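PDB 2NYG: SPbeta prophage-derived aminoglycoside N(3')-acetyltransferase-like protein YokD from Bacillus subtilis, which is a homodimeric, coenzyme A-binding member of the aminoglycoside 3-N-acetyltransferase family that may contribute to antibiotic resistance. Local coordinates for residues H36-L39 and S40-G43; I115-L118 and F119-Y122; L249-L252 and T253-V256. All coordinates share one frame; numbering follows the deposited sequence.

Contact 1 of 3, residues H36-L39 and S40-G43; sequences HSSL and SSIG. With COA (coenzyme A), chain G.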
loop_
_atom_site.group_PDB
_atom_site.type_symbol
_atom_site.label_atom_id
_atom_site.label_comp_id
_atom_site.label_asym_id
_atom_site.label_seq_id
_atom_site.Cartn_x
_atom_site.Cartn_y
_atom_site.Cartn_z
ATOM N N HIS A 36 5.627 15.433 -1.762
ATOM C CA HIS A 36 4.313 15.273 -2.356
ATOM C C HIS A 36 4.632 14.738 -3.746
ATOM O O HIS A 36 5.175 15.440 -4.596
ATOM C CB HIS A 36 3.636 16.619 -2.415
ATOM C CG HIS A 36 3.550 17.295 -1.086
ATOM N ND1 HIS A 36 2.683 16.881 -0.099
ATOM C CD2 HIS A 36 4.238 18.340 -0.571
ATOM C CE1 HIS A 36 2.841 17.642 0.966
ATOM N NE2 HIS A 36 3.778 18.534 0.706
ATOM N N SER A 37 4.292 13.481 -3.976
ATOM C CA SER A 37 4.635 12.845 -5.236
ATOM C C SER A 37 3.523 12.351 -6.137
ATOM O O SER A 37 2.350 12.376 -5.790
ATOM C CB SER A 37 5.575 11.675 -4.941
ATOM O OG SER A 37 5.115 10.925 -3.825
ATOM N N SER A 38 3.944 11.903 -7.310
ATOM C CA SER A 38 3.097 11.325 -8.340
ATOM C C SER A 38 4.004 10.294 -8.998
ATOM O O SER A 38 4.862 10.638 -9.822
ATOM C CB SER A 38 2.687 12.362 -9.384
ATOM O OG SER A 38 2.315 11.737 -10.610
ATOM N N LEU A 39 3.835 9.032 -8.628
ATOM C CA LEU A 39 4.673 8.000 -9.202
ATOM C C LEU A 39 4.620 7.969 -10.730
ATOM O O LEU A 39 5.654 7.806 -11.364
ATOM C CB LEU A 39 4.305 6.625 -8.630
ATOM C CG LEU A 39 5.008 5.426 -9.292
ATOM C CD1 LEU A 39 6.502 5.679 -9.360
ATOM C CD2 LEU A 39 4.708 4.144 -8.523
ATOM N N SER A 40 3.441 8.140 -11.320
ATOM C CA SER A 40 3.320 8.101 -12.777
ATOM C C SER A 40 3.960 9.260 -13.550
ATOM O O SER A 40 4.462 9.074 -14.652
ATOM C CB SER A 40 1.846 7.970 -13.181
ATOM O OG SER A 40 1.060 9.024 -12.659
ATOM N N SER A 41 3.953 10.446 -12.966
ATOM C CA SER A 41 4.512 11.614 -13.611
ATOM C C SER A 41 5.999 11.485 -13.875
ATOM O O SER A 41 6.605 12.329 -14.540
ATOM C CB SER A 41 4.294 12.826 -12.732
ATOM O OG SER A 41 4.912 12.608 -11.483
ATOM N N ILE A 42 6.593 10.427 -13.345
ATOM C CA ILE A 42 8.023 10.233 -13.503
ATOM C C ILE A 42 8.399 9.472 -14.764
ATOM O O ILE A 42 9.504 9.642 -15.294
ATOM C CB ILE A 42 8.614 9.489 -12.290
ATOM C CG1 ILE A 42 8.373 10.295 -11.017
ATOM C CG2 ILE A 42 10.104 9.273 -12.490
ATOM C CD1 ILE A 42 8.774 9.562 -9.765
ATOM N N GLY A 43 7.466 8.661 -15.251
ATOM C CA GLY A 43 7.739 7.836 -16.409
ATOM C C GLY A 43 7.989 6.476 -15.787
ATOM O O GLY A 43 8.183 6.392 -14.575
HETATM N N1A COA G . 6.662 4.085 -13.117
HETATM C C2A COA G . 5.750 5.125 -13.334
HETATM N N3A COA G . 4.421 4.927 -13.018
HETATM C C4A COA G . 3.994 3.723 -12.499
HETATM C C5A COA G . 4.877 2.653 -12.258
HETATM C C6A COA G . 6.231 2.840 -12.581
HETATM N N6A COA G . 7.113 1.869 -12.382
HETATM N N7A COA G . 4.161 1.610 -11.743
HETATM C C8A COA G . 2.857 2.008 -11.655
HETATM N N9A COA G . 2.762 3.332 -12.131
HETATM C C1B COA G . 1.580 4.216 -12.262
HETATM C C2B COA G . 0.176 3.548 -12.235
HETATM O O2B COA G . -0.154 2.800 -13.425
HETATM C C3B COA G . -0.740 4.739 -12.019
HETATM O O3B COA G . -0.983 5.242 -13.368
HETATM P P3B COA G . -2.452 5.580 -13.999
HETATM O O7A COA G . -3.558 5.340 -12.941
HETATM O O8A COA G . -2.748 4.633 -15.137
HETATM O O9A COA G . -2.439 7.003 -14.497
HETATM C C4B COA G . 0.095 5.714 -11.144
HETATM O O4B COA G . 1.471 5.313 -11.337
HETATM C C5B COA G . -0.234 5.660 -9.614
HETATM O O5B COA G . 0.643 6.634 -8.974
HETATM P P1A COA G . 0.052 7.666 -7.923
HETATM O O1A COA G . 1.116 8.587 -7.421
HETATM O O2A COA G . -0.618 6.915 -6.764
HETATM O O3A COA G . -1.047 8.372 -8.755
HETATM P P2A COA G . -0.824 9.511 -9.864
HETATM O O4A COA G . -1.375 9.009 -11.151
HETATM O O5A COA G . 0.637 9.909 -10.050
HETATM O O6A COA G . -1.682 10.698 -9.154
HETATM C CBP COA G . -1.549 12.188 -7.106
HETATM C CCP COA G . -1.040 11.818 -8.531
HETATM C CDP COA G . -3.001 11.691 -6.896
HETATM C CEP COA G . -0.560 11.548 -6.106
HETATM C CAP COA G . -1.666 13.748 -7.018
HETATM O OAP COA G . -1.317 14.278 -8.318
HETATM C C9P COA G . -0.763 14.424 -5.957
HETATM O O9P COA G . 0.139 15.320 -6.446
HETATM N N8P COA G . -0.779 14.189 -4.619
HETATM C C7P COA G . 0.251 14.748 -3.714
HETATM C C6P COA G . 0.845 13.814 -2.650
#
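Ser38 and Ser41 close a serine-rich turn that follows strand 32-37 and grips the pyrophosphate of coenzyme A, the backbone of 40-42 having helical angles without regular helical bonding. The tight part is polar. Ser41 OG, set between its own backbone N and carbonyl carbon (chi1 59°), donates to Ser38 O at 2.6 Å, tilted out of that carbonyl plane. Ser41 N donates to Ser38 OG (3.1 Å), while a weaker bond reaches Ser38 O. Ser38 OG accepts from Ser41 N and donates to COA O5A, so one hydroxyl joins turn and phosphate. Ser40 OG lies 2.8 Å from COA O5A and about as near O4A.

Exposure divides the turn: Ser40 and Ser41 remain partly exposed, whereas Leu39 and Ile42 are buried. Leu39 lays its two methyls over one face of the adenine, CD2 4.0 Å from COA C5A, and also touches Gln114 and Val52. Ile42 packs on Val52 of helix 48-60 and Ala245 of strand 245-251. On the adenosine-side phosphate the hold comes from the main chain: Leu39 N donates to COA O1A at 3.0 Å, with an N-H...O angle of 150°.

Contact 2 of 3, residues I115-L118 and F119-Y122; sequences IVEL and FRSY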
loop_
_atom_site.group_PDB
_atom_site.type_symbol
_atom_site.label_atom_id
_atom_site.label_comp_id
_atom_site.label_asym_id
_atom_site.label_seq_id
_atom_site.Cartn_x
_atom_site.Cartn_y
_atom_site.Cartn_z
ATOM N N ILE A 115 3.360 5.992 -3.754
ATOM C CA ILE A 115 4.612 6.085 -3.021
ATOM C C ILE A 115 4.392 6.254 -1.520
ATOM O O ILE A 115 5.043 5.594 -0.712
ATOM C CB ILE A 115 5.458 7.235 -3.553
ATOM C CG1 ILE A 115 6.050 6.838 -4.899
ATOM C CG2 ILE A 115 6.559 7.576 -2.577
ATOM C CD1 ILE A 115 6.541 8.006 -5.740
ATOM N N VAL A 116 3.473 7.133 -1.142
ATOM C CA VAL A 116 3.190 7.350 0.270
ATOM C C VAL A 116 2.576 6.112 0.896
ATOM O O VAL A 116 2.857 5.788 2.045
ATOM C CB VAL A 116 2.218 8.528 0.481
ATOM C CG1 VAL A 116 1.707 8.541 1.915
ATOM C CG2 VAL A 116 2.923 9.836 0.175
ATOM N N GLU A 117 1.735 5.416 0.142
ATOM C CA GLU A 117 1.079 4.230 0.671
ATOM C C GLU A 117 2.091 3.133 0.979
ATOM O O GLU A 117 1.959 2.404 1.960
ATOM C CB GLU A 117 0.007 3.725 -0.306
ATOM C CG GLU A 117 -0.723 2.472 0.176
ATOM C CD GLU A 117 -1.501 2.679 1.468
ATOM O OE1 GLU A 117 -1.202 3.620 2.229
ATOM O OE2 GLU A 117 -2.412 1.875 1.736
ATOM N N LEU A 118 3.106 3.025 0.136
ATOM C CA LEU A 118 4.140 2.037 0.343
ATOM C C LEU A 118 5.145 2.546 1.376
ATOM O O LEU A 118 5.655 1.784 2.192
ATOM C CB LEU A 118 4.867 1.759 -0.961
ATOM C CG LEU A 118 5.966 0.732 -0.744
ATOM C CD1 LEU A 118 5.344 -0.602 -0.336
ATOM C CD2 LEU A 118 6.778 0.593 -1.996
ATOM N N PHE A 119 5.417 3.844 1.339
ATOM C CA PHE A 119 6.374 4.440 2.249
ATOM C C PHE A 119 5.969 4.313 3.710
ATOM O O PHE A 119 6.825 4.254 4.597
ATOM C CB PHE A 119 6.578 5.914 1.900
ATOM C CG PHE A 119 7.648 6.574 2.705
ATOM C CD1 PHE A 119 8.979 6.173 2.574
ATOM C CD2 PHE A 119 7.329 7.562 3.630
ATOM C CE1 PHE A 119 9.966 6.741 3.350
ATOM C CE2 PHE A 119 8.311 8.135 4.411
ATOM C CZ PHE A 119 9.632 7.721 4.270
ATOM N N ARG A 120 4.662 4.269 3.960
ATOM C CA ARG A 120 4.157 4.177 5.324
ATOM C C ARG A 120 4.461 2.853 5.999
ATOM O O ARG A 120 4.543 2.787 7.213
ATOM C CB ARG A 120 2.648 4.439 5.376
ATOM C CG ARG A 120 1.794 3.429 4.607
ATOM C CD ARG A 120 0.314 3.620 4.910
ATOM N NE ARG A 120 -0.215 2.573 5.782
ATOM C CZ ARG A 120 -0.984 1.571 5.362
ATOM N NH1 ARG A 120 -1.317 1.481 4.084
ATOM N NH2 ARG A 120 -1.424 0.658 6.217
ATOM N N SER A 121 4.619 1.793 5.229
ATOM C CA SER A 121 4.921 0.517 5.845
ATOM C C SER A 121 6.281 0.032 5.365
ATOM O O SER A 121 6.502 -1.163 5.157
ATOM C CB SER A 121 3.839 -0.504 5.518
ATOM O OG SER A 121 3.873 -0.835 4.146
ATOM N N TYR A 122 7.187 0.990 5.181
ATOM C CA TYR A 122 8.553 0.713 4.746
ATOM C C TYR A 122 9.397 0.581 6.020
ATOM O O TYR A 122 9.152 1.271 7.011
ATOM C CB TYR A 122 9.080 1.865 3.890
ATOM C CG TYR A 122 10.330 1.540 3.108
ATOM C CD1 TYR A 122 10.270 0.758 1.956
ATOM C CD2 TYR A 122 11.573 2.042 3.499
ATOM C CE1 TYR A 122 11.421 0.490 1.200
ATOM C CE2 TYR A 122 12.729 1.777 2.751
ATOM C CZ TYR A 122 12.643 1.002 1.602
ATOM O OH TYR A 122 13.759 0.753 0.844
#
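The C-terminal turn of helix 114-119 links Phe119 back to Ile115 and Arg120 to Val116 through their backbones. Phe119 N donates to Ile115 O at 2.7 Å, and Arg120 N to Val116 O at 3.0 Å, both i to i+4 bonds. Beyond them the spacing shortens: Ser121 N donates to Leu118 O (3.2 Å), three residues back, and comes from above the carbonyl plane, not along a lone pair.

That change of spacing leads into a type I beta turn from Phe119 to Tyr122, in which Tyr122 N makes a weak bond to Phe119 O (3.3 Å). The chain thus leaves the helix through a turn on its way to strand 126-127.

On the polar flank, Glu117 and Arg120 run side by side in the same direction. Glu117 OE2 reaches the edge of the guanidinium in a salt bridge to Arg120 NH1, with the carboxylate and guanidinium planes 39° apart; the exact place of NH1 is less certain. Bends bring the two ends together, at chi2 of Glu117 (62°) and at chi3 of Arg120. The other carboxylate oxygen, OE1, is hydrogen-bonded to Thr108 OG1, which ties Glu117 to a loop.

Phe119, with CG anti to its backbone N (chi1 -174°), sends its ring away from residues 115-118 to Met68 and Trp138 of the mixed sheet, while Leu118 packs on Ile53 of helix 48-60. At the dimer interface Ser121 meets Ser121 of the second subunit and the Tyr122 ring meets Tyr105 of that subunit, with Tyr122 OH bonded to Gln54 NE2 of its own chain.

Contact 3 of 3, residues L249-L252 and T253-V256; sequences LFSL and TEAV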
loop_
_atom_site.group_PDB
_atom_site.type_symbol
_atom_site.label_atom_id
_atom_site.label_comp_id
_atom_site.label_asym_id
_atom_site.label_seq_id
_atom_site.Cartn_x
_atom_site.Cartn_y
_atom_site.Cartn_z
ATOM N N LEU A 249 11.688 22.405 -5.479
ATOM C CA LEU A 249 12.100 22.239 -4.101
ATOM C C LEU A 249 12.216 23.634 -3.518
ATOM O O LEU A 249 12.863 24.493 -4.116
ATOM C CB LEU A 249 13.463 21.533 -4.043
ATOM C CG LEU A 249 14.086 21.471 -2.646
ATOM C CD1 LEU A 249 13.346 20.451 -1.797
ATOM C CD2 LEU A 249 15.543 21.115 -2.737
ATOM N N PHE A 250 11.586 23.861 -2.369
ATOM C CA PHE A 250 11.645 25.164 -1.712
ATOM C C PHE A 250 11.570 25.079 -0.196
ATOM O O PHE A 250 11.287 24.027 0.371
ATOM C CB PHE A 250 10.533 26.075 -2.237
ATOM C CG PHE A 250 9.155 25.514 -2.060
ATOM C CD1 PHE A 250 8.494 25.617 -0.839
ATOM C CD2 PHE A 250 8.503 24.899 -3.129
ATOM C CE1 PHE A 250 7.201 25.121 -0.686
ATOM C CE2 PHE A 250 7.212 24.402 -2.986
ATOM C CZ PHE A 250 6.560 24.514 -1.763
ATOM N N SER A 251 11.836 26.207 0.449
ATOM C CA SER A 251 11.817 26.316 1.904
ATOM C C SER A 251 10.389 26.201 2.451
ATOM O O SER A 251 9.480 26.851 1.951
ATOM C CB SER A 251 12.421 27.653 2.305
ATOM O OG SER A 251 12.353 27.822 3.703
ATOM N N LEU A 252 10.193 25.370 3.467
ATOM C CA LEU A 252 8.866 25.196 4.016
ATOM C C LEU A 252 8.519 26.399 4.873
ATOM O O LEU A 252 7.439 26.980 4.742
ATOM C CB LEU A 252 8.784 23.900 4.823
ATOM C CG LEU A 252 7.448 23.503 5.467
ATOM C CD1 LEU A 252 7.389 22.021 5.688
ATOM C CD2 LEU A 252 7.275 24.233 6.784
ATOM N N THR A 253 9.457 26.784 5.742
ATOM C CA THR A 253 9.286 27.941 6.612
ATOM C C THR A 253 8.983 29.196 5.784
ATOM O O THR A 253 8.158 30.026 6.154
ATOM C CB THR A 253 10.551 28.177 7.419
ATOM O OG1 THR A 253 10.835 27.007 8.192
ATOM C CG2 THR A 253 10.380 29.351 8.338
ATOM N N GLU A 254 9.669 29.308 4.661
ATOM C CA GLU A 254 9.534 30.434 3.754
ATOM C C GLU A 254 8.176 30.407 3.078
ATOM O O GLU A 254 7.567 31.443 2.823
ATOM C CB GLU A 254 10.651 30.328 2.736
ATOM C CG GLU A 254 10.864 31.468 1.788
ATOM C CD GLU A 254 12.254 31.403 1.177
ATOM O OE1 GLU A 254 12.444 31.861 0.034
ATOM O OE2 GLU A 254 13.173 30.902 1.851
ATOM N N ALA A 255 7.698 29.205 2.786
ATOM C CA ALA A 255 6.416 29.030 2.130
ATOM C C ALA A 255 5.279 29.325 3.097
ATOM O O ALA A 255 4.300 29.975 2.746
ATOM C CB ALA A 255 6.296 27.597 1.584
ATOM N N VAL A 256 5.393 28.846 4.323
ATOM C CA VAL A 256 4.322 29.094 5.274
ATOM C C VAL A 256 4.167 30.589 5.532
ATOM O O VAL A 256 3.055 31.125 5.494
ATOM C CB VAL A 256 4.559 28.364 6.629
ATOM C CG1 VAL A 256 3.409 28.647 7.584
ATOM C CG2 VAL A 256 4.665 26.866 6.402
#
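A chi1 of 177° swings Ser251 OG beside its own carbonyl carbon and thereby over the first turn of helix 252-268, where it meets Glu254. Phe250 takes the other course: at chi1 58° its CG sits between backbone N and carbonyl carbon, and the ring reaches forward to Ala255. These two torsions place a hydroxyl and an aromatic ring at the junction of strand 245-251 with the helix.

The hydroxyl makes the N-cap. Ser251 OG accepts from Glu254 N at 3.2 Å, a capping bond that satisfies an amide with no helical carbonyl before it to use. The N-H...O angle of this bond is 153°. The extended side chain of Glu254 carries OE2 to 3.4 Å from Ser251 CB.

Regular i to i+4 bonding starts at once. Ala255 N donates to Ser251 O at 3.1 Å from above the carbonyl plane, well off the lone-pair directions. One residue on, Val256 N donates to Leu252 O at 2.8 Å and approaches nearly in line with the C=O bond (C=O...N 166°).

Apolar contacts accompany these bonds. Phe250 CE1 touches Ala255 CB at 3.5 Å. Leu252 and Val256 lie side by side and point the same way, with CD2 of Leu252 3.7 Å from CG2 of Val256.

Around the junction, Phe250 packs on Val171 and Leu173 of strand 170-174. Thr253 OG1 bonds to Tyr165 O of helix 160-166, and Leu252 touches Leu164 of that helix. Ala255 and Val256 lie against helix 183-187, on Phe184, Leu186 and Ala187.

From the N terminus the three local contacts come in series; none nests within or crosses another. Contact 1 closes the turn leaving strand 32-37, inside the large mixed sheet, on the way to helix 48-60. Contact 2 follows at the exit of helix 114-119 and touches contact 1 directly: Ser37 OG is 3.7 Å from Ile115 CB, so this helix packs beside the coenzyme-binding turn and carries on to the dimer interface. Contact 3, late in the chain, turns strand 245-251 of the same mixed sheet into helix 252-268. It stays about 7 Å from contact 1 at the nearest atoms and lies across the chain's centre from contact 2.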